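Local coordinates for protein telomerase reverse transcriptase (Candida tropicalis MYA-3404, PDB 6ZD1) that probably lengthens chromosome ends by reverse-transcribing a template within its RNA component into telomeric DNA repeats, at residues Asn231-Lys235 with Ile246-Leu250; Gln438-Cys444 with Phe463-Leu468. The contacts are given in a common frame with arbitrary orientation. Residues are numbered along the deposited sequence.

Contact 1 (Asn231-Lys235 with Ile246-Leu250); sequences NGKIK and ICVPL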
loop_
_atom_site.group_PDB
_atom_site.type_symbol
_atom_site.label_atom_id
_atom_site.label_comp_id
_atom_site.label_asym_id
_atom_site.label_seq_id
_atom_site.Cartn_x
_atom_site.Cartn_y
_atom_site.Cartn_z
ATOM N N ASN A 231 14.811 9.795 -12.216
ATOM C CA ASN A 231 13.612 10.335 -12.835
ATOM C C ASN A 231 12.379 9.630 -12.288
ATOM O O ASN A 231 12.425 8.455 -11.916
ATOM C CB ASN A 231 13.658 10.189 -14.358
ATOM C CG ASN A 231 14.824 10.934 -14.981
ATOM O OD1 ASN A 231 15.435 10.460 -15.937
ATOM N ND2 ASN A 231 15.142 12.103 -14.438
ATOM N N GLY A 232 11.275 10.367 -12.237
ATOM C CA GLY A 232 10.013 9.801 -11.801
ATOM C C GLY A 232 8.861 10.479 -12.506
ATOM O O GLY A 232 8.991 11.591 -13.026
ATOM N N LYS A 233 7.726 9.787 -12.531
ATOM C CA LYS A 233 6.495 10.328 -13.086
ATOM C C LYS A 233 5.518 10.612 -11.955
ATOM O O LYS A 233 5.404 9.829 -11.005
ATOM C CB LYS A 233 5.869 9.371 -14.108
ATOM C CG LYS A 233 4.771 10.013 -14.951
ATOM C CD LYS A 233 4.659 9.366 -16.327
ATOM C CE LYS A 233 4.258 7.903 -16.232
ATOM N NZ LYS A 233 4.131 7.273 -17.577
ATOM N N ILE A 234 4.830 11.741 -12.055
ATOM C CA ILE A 234 3.955 12.207 -10.988
ATOM C C ILE A 234 2.667 11.393 -10.975
ATOM O O ILE A 234 1.986 11.260 -11.999
ATOM C CB ILE A 234 3.657 13.703 -11.147
ATOM C CG1 ILE A 234 4.951 14.506 -11.077
ATOM C CG2 ILE A 234 2.688 14.167 -10.076
ATOM C CD1 ILE A 234 4.726 15.987 -11.172
ATOM N N LYS A 235 2.327 10.860 -9.805
ATOM C CA LYS A 235 1.061 10.185 -9.555
ATOM C C LYS A 235 0.289 10.974 -8.506
ATOM O O LYS A 235 0.867 11.437 -7.518
ATOM C CB LYS A 235 1.285 8.743 -9.083
ATOM C CG LYS A 235 0.129 7.806 -9.377
ATOM C CD LYS A 235 0.496 6.360 -9.077
ATOM C CE LYS A 235 0.097 5.964 -7.664
ATOM N NZ LYS A 235 -1.387 5.898 -7.506
ATOM N N ILE A 246 2.813 12.061 -5.502
ATOM C CA ILE A 246 3.734 10.939 -5.404
ATOM C C ILE A 246 4.540 10.885 -6.691
ATOM O O ILE A 246 4.006 11.128 -7.780
ATOM C CB ILE A 246 2.989 9.609 -5.164
ATOM C CG1 ILE A 246 2.073 9.728 -3.945
ATOM C CG2 ILE A 246 3.976 8.464 -4.978
ATOM C CD1 ILE A 246 2.795 10.152 -2.686
ATOM N N CYS A 247 5.826 10.584 -6.565
ATOM C CA CYS A 247 6.710 10.431 -7.710
ATOM C C CYS A 247 7.075 8.959 -7.829
ATOM O O CYS A 247 7.678 8.388 -6.914
ATOM C CB CYS A 247 7.958 11.298 -7.557
ATOM S SG CYS A 247 8.711 11.792 -9.119
ATOM N N VAL A 248 6.689 8.344 -8.943
ATOM C CA VAL A 248 6.925 6.926 -9.194
ATOM C C VAL A 248 8.192 6.805 -10.048
ATOM O O VAL A 248 8.216 7.333 -11.164
ATOM C CB VAL A 248 5.731 6.268 -9.900
ATOM C CG1 VAL A 248 5.975 4.777 -10.068
ATOM C CG2 VAL A 248 4.445 6.529 -9.125
ATOM N N PRO A 249 9.232 6.129 -9.561
ATOM C CA PRO A 249 10.496 6.086 -10.315
ATOM C C PRO A 249 10.324 5.445 -11.684
ATOM O O PRO A 249 9.764 4.356 -11.817
ATOM C CB PRO A 249 11.410 5.247 -9.413
ATOM C CG PRO A 249 10.826 5.384 -8.046
ATOM C CD PRO A 249 9.345 5.472 -8.252
ATOM N N LEU A 250 10.806 6.144 -12.709
ATOM C CA LEU A 250 10.848 5.595 -14.057
ATOM C C LEU A 250 11.977 4.583 -14.171
ATOM O O LEU A 250 13.110 4.851 -13.760
ATOM C CB LEU A 250 11.042 6.705 -15.090
ATOM C CG LEU A 250 9.797 7.455 -15.556
ATOM C CD1 LEU A 250 10.171 8.449 -16.641
ATOM C CD2 LEU A 250 8.740 6.478 -16.053
#

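Contact 2 (Gln438-Cys444 with Phe463-Leu468); sequences QIEDATC and FQGFSL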
loop_
_atom_site.group_PDB
_atom_site.type_symbol
_atom_site.label_atom_id
_atom_site.label_comp_id
_atom_site.label_asym_id
_atom_site.label_seq_id
_atom_site.Cartn_x
_atom_site.Cartn_y
_atom_site.Cartn_z
ATOM N N GLN A 438 20.043 10.895 -4.611
ATOM C CA GLN A 438 18.589 10.814 -4.500
ATOM C C GLN A 438 17.997 12.130 -4.010
ATOM O O GLN A 438 16.917 12.535 -4.454
ATOM C CB GLN A 438 18.194 9.672 -3.564
ATOM C CG GLN A 438 18.523 8.282 -4.088
ATOM C CD GLN A 438 17.479 7.749 -5.051
ATOM O OE1 GLN A 438 16.290 7.709 -4.734
ATOM N NE2 GLN A 438 17.919 7.333 -6.235
ATOM N N ILE A 439 18.684 12.810 -3.092
ATOM C CA ILE A 439 18.169 14.070 -2.566
ATOM C C ILE A 439 18.288 15.174 -3.608
ATOM O O ILE A 439 17.323 15.894 -3.888
ATOM C CB ILE A 439 18.910 14.456 -1.274
ATOM C CG1 ILE A 439 18.671 13.426 -0.173
ATOM C CG2 ILE A 439 18.485 15.843 -0.815
ATOM C CD1 ILE A 439 19.712 13.481 0.926
ATOM N N GLU A 440 19.469 15.314 -4.207
ATOM C CA GLU A 440 19.773 16.496 -5.003
ATOM C C GLU A 440 19.424 16.350 -6.479
ATOM O O GLU A 440 19.229 17.367 -7.152
ATOM C CB GLU A 440 21.259 16.846 -4.865
ATOM C CG GLU A 440 21.714 16.992 -3.418
ATOM C CD GLU A 440 23.213 17.203 -3.279
ATOM O OE1 GLU A 440 23.627 17.854 -2.292
ATOM O OE2 GLU A 440 23.972 16.718 -4.149
ATOM N N ASP A 441 19.317 15.126 -6.997
ATOM C CA ASP A 441 19.093 14.914 -8.421
ATOM C C ASP A 441 17.725 14.322 -8.732
ATOM O O ASP A 441 17.478 13.941 -9.880
ATOM C CB ASP A 441 20.184 14.016 -9.011
ATOM C CG ASP A 441 21.580 14.545 -8.755
ATOM O OD1 ASP A 441 22.353 13.860 -8.056
ATOM O OD2 ASP A 441 21.902 15.647 -9.246
ATOM N N ALA A 442 16.833 14.230 -7.751
ATOM C CA ALA A 442 15.500 13.706 -8.012
ATOM C C ALA A 442 14.740 14.670 -8.916
ATOM O O ALA A 442 14.614 15.859 -8.600
ATOM C CB ALA A 442 14.745 13.479 -6.705
ATOM N N THR A 443 14.263 14.167 -10.051
ATOM C CA THR A 443 13.474 14.946 -10.993
ATOM C C THR A 443 12.181 14.204 -11.301
ATOM O O THR A 443 12.089 12.983 -11.145
ATOM C CB THR A 443 14.240 15.220 -12.299
ATOM O OG1 THR A 443 14.601 13.980 -12.919
ATOM C CG2 THR A 443 15.496 16.032 -12.025
ATOM N N CYS A 444 11.177 14.958 -11.746
ATOM C CA CYS A 444 9.887 14.394 -12.111
ATOM C C CYS A 444 9.467 14.904 -13.481
ATOM O O CYS A 444 9.873 15.986 -13.918
ATOM C CB CYS A 444 8.794 14.721 -11.078
ATOM S SG CYS A 444 8.186 16.415 -11.111
ATOM N N PHE A 463 10.820 14.028 -2.720
ATOM C CA PHE A 463 9.645 13.458 -3.357
ATOM C C PHE A 463 9.198 12.217 -2.606
ATOM O O PHE A 463 9.992 11.303 -2.366
ATOM C CB PHE A 463 9.948 13.101 -4.808
ATOM C CG PHE A 463 9.700 14.217 -5.768
ATOM C CD1 PHE A 463 8.555 14.986 -5.669
ATOM C CD2 PHE A 463 10.612 14.500 -6.769
ATOM C CE1 PHE A 463 8.320 16.015 -6.558
ATOM C CE2 PHE A 463 10.384 15.526 -7.660
ATOM C CZ PHE A 463 9.235 16.285 -7.555
ATOM N N GLN A 464 7.922 12.178 -2.244
ATOM C CA GLN A 464 7.343 10.956 -1.714
ATOM C C GLN A 464 7.169 9.959 -2.851
ATOM O O GLN A 464 6.673 10.309 -3.926
ATOM C CB GLN A 464 6.008 11.255 -1.042
ATOM C CG GLN A 464 5.478 10.125 -0.191
ATOM C CD GLN A 464 4.187 10.495 0.503
ATOM O OE1 GLN A 464 3.927 11.671 0.767
ATOM N NE2 GLN A 464 3.361 9.495 0.795
ATOM N N GLY A 465 7.585 8.719 -2.621
ATOM C CA GLY A 465 7.534 7.685 -3.640
ATOM C C GLY A 465 8.881 7.154 -4.084
ATOM O O GLY A 465 8.921 6.140 -4.798
ATOM N N PHE A 466 9.988 7.800 -3.726
ATOM C CA PHE A 466 11.304 7.250 -4.008
ATOM C C PHE A 466 11.729 6.279 -2.911
ATOM O O PHE A 466 11.164 6.243 -1.813
ATOM C CB PHE A 466 12.337 8.366 -4.156
ATOM C CG PHE A 466 12.331 9.016 -5.506
ATOM C CD1 PHE A 466 13.107 8.508 -6.533
ATOM C CD2 PHE A 466 11.543 10.124 -5.751
ATOM C CE1 PHE A 466 13.100 9.098 -7.781
ATOM C CE2 PHE A 466 11.533 10.721 -6.997
ATOM C CZ PHE A 466 12.313 10.207 -8.013
ATOM N N SER A 467 12.775 5.509 -3.216
ATOM C CA SER A 467 13.154 4.378 -2.373
ATOM C C SER A 467 13.485 4.813 -0.950
ATOM O O SER A 467 13.097 4.148 0.018
ATOM C CB SER A 467 14.344 3.648 -2.997
ATOM O OG SER A 467 14.095 3.340 -4.358
ATOM N N LEU A 468 14.213 5.916 -0.802
ATOM C CA LEU A 468 14.750 6.319 0.489
ATOM C C LEU A 468 13.970 7.449 1.150
ATOM O O LEU A 468 14.353 7.879 2.242
ATOM C CB LEU A 468 16.213 6.744 0.328
ATOM C CG LEU A 468 17.124 5.817 -0.478
ATOM C CD1 LEU A 468 18.522 6.401 -0.584
ATOM C CD2 LEU A 468 17.164 4.425 0.138
#

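Contact 1 (Asn231-Lys235 with Ile246-Leu250)
In an antiparallel hairpin, alternate residues bond across to the partner strand and the others face outward, and these two strands follow the rule closely. At the pair Lys233-Val248, Lys233 N donates to Val248 O (2.9 Å) and Val248 N returns a bond to Lys233 O (2.8 Å). Lys235 and Ile246 repeat the exchange, with Lys235 N to Ile246 O at 2.6 Å and Ile246 N to Lys235 O at 2.9 Å. A fifth bond, Leu250 N to Asn231 O at 2.9 Å, carries the ladder past the end of the second strand. Pro249, which has no amide hydrogen to offer, falls in a non-hydrogen-bonded pair with Gly232, so none is missed there; instead its CA lies 3.4 Å from Asn231 O in a CA-H...O contact. Glycine suits this pair, because a CB on Gly232 would clash with Cys247 SG. Across the hairpin, Lys235 CB meets Val248 CG2 at 3.9 Å. Sequence and topology are consistent with motifs 1 and 2 of the telomerase fingers. Strand 244-249 borders its sheet, yet Cys247 finds a backbone partner in Gln464 of a loop; strand 231-237 runs parallel to 443-446, bonding through Gly232 to Leu445, while Ile234 and Cys247 both rest on Cys444.

Contact 2 (Gln438-Cys444 with Phe463-Leu468)
Ala442 CB meets two aromatic rings in different ways, lying over one face of Phe466 (4.2 Å to CE2) and at the edge of Phe463 (4.3 Å to CD2). Around it a helix end running into a strand packs against an irregular loop. No hydrogen bond crosses this largely buried interface; it is held by packing, with the Thr443 carbonyl O at the edge of the Phe466 ring. Both rings are carried at the ends of a type II turn, Phe463 to Phe466, and both CA-to-CB bonds point toward 438-444; Gly465 occupies the third position with a positive phi (115°), where a CB would be jammed against the preceding carbonyl. Beyond Ala442, Cys444 SG sits 3.7 Å from Phe463 CZ and 4.8 Å from the ring centroid, an oblique sulfur-aromatic contact. At the other end, Gln438 places CG 4.0 Å from Leu468 CD1 and OE1 3.7 Å from Phe466 CD1. The QGFSLS sequence that begins at Gln464 fits motif B' of the reverse transcriptases. Phe463 O is hydrogen-bonded to Ser469 OG at the start of helix 469-484, and Gln438 and Leu468 pack against helix 263-298. Cys444 belongs to strand 443-446, which lies between strands 231-237 and 454-458.

How the contacts relate
Contacts 1 and 2 show how a hairpin and a loop can meet along one sheet: their centres are 9 Å apart, and strands 231-237 and 443-446 are neighbours in it. Two kinds of seam join them. Cys247 N lies 2.8 Å from Gln464 O, a probable hydrogen bond that ties the edge of the hairpin to the turn, and Ile234 CD1 packs 3.5 Å from Cys444 SG. Cys247 also touches Phe463 and Phe466, so both rings of contact 2 pack on its side chain. By family analogy contact 1 belongs to the fingers and 463-468 to motif B', probably near where template and nucleotide bind; in this apo form no ligand is present to test this.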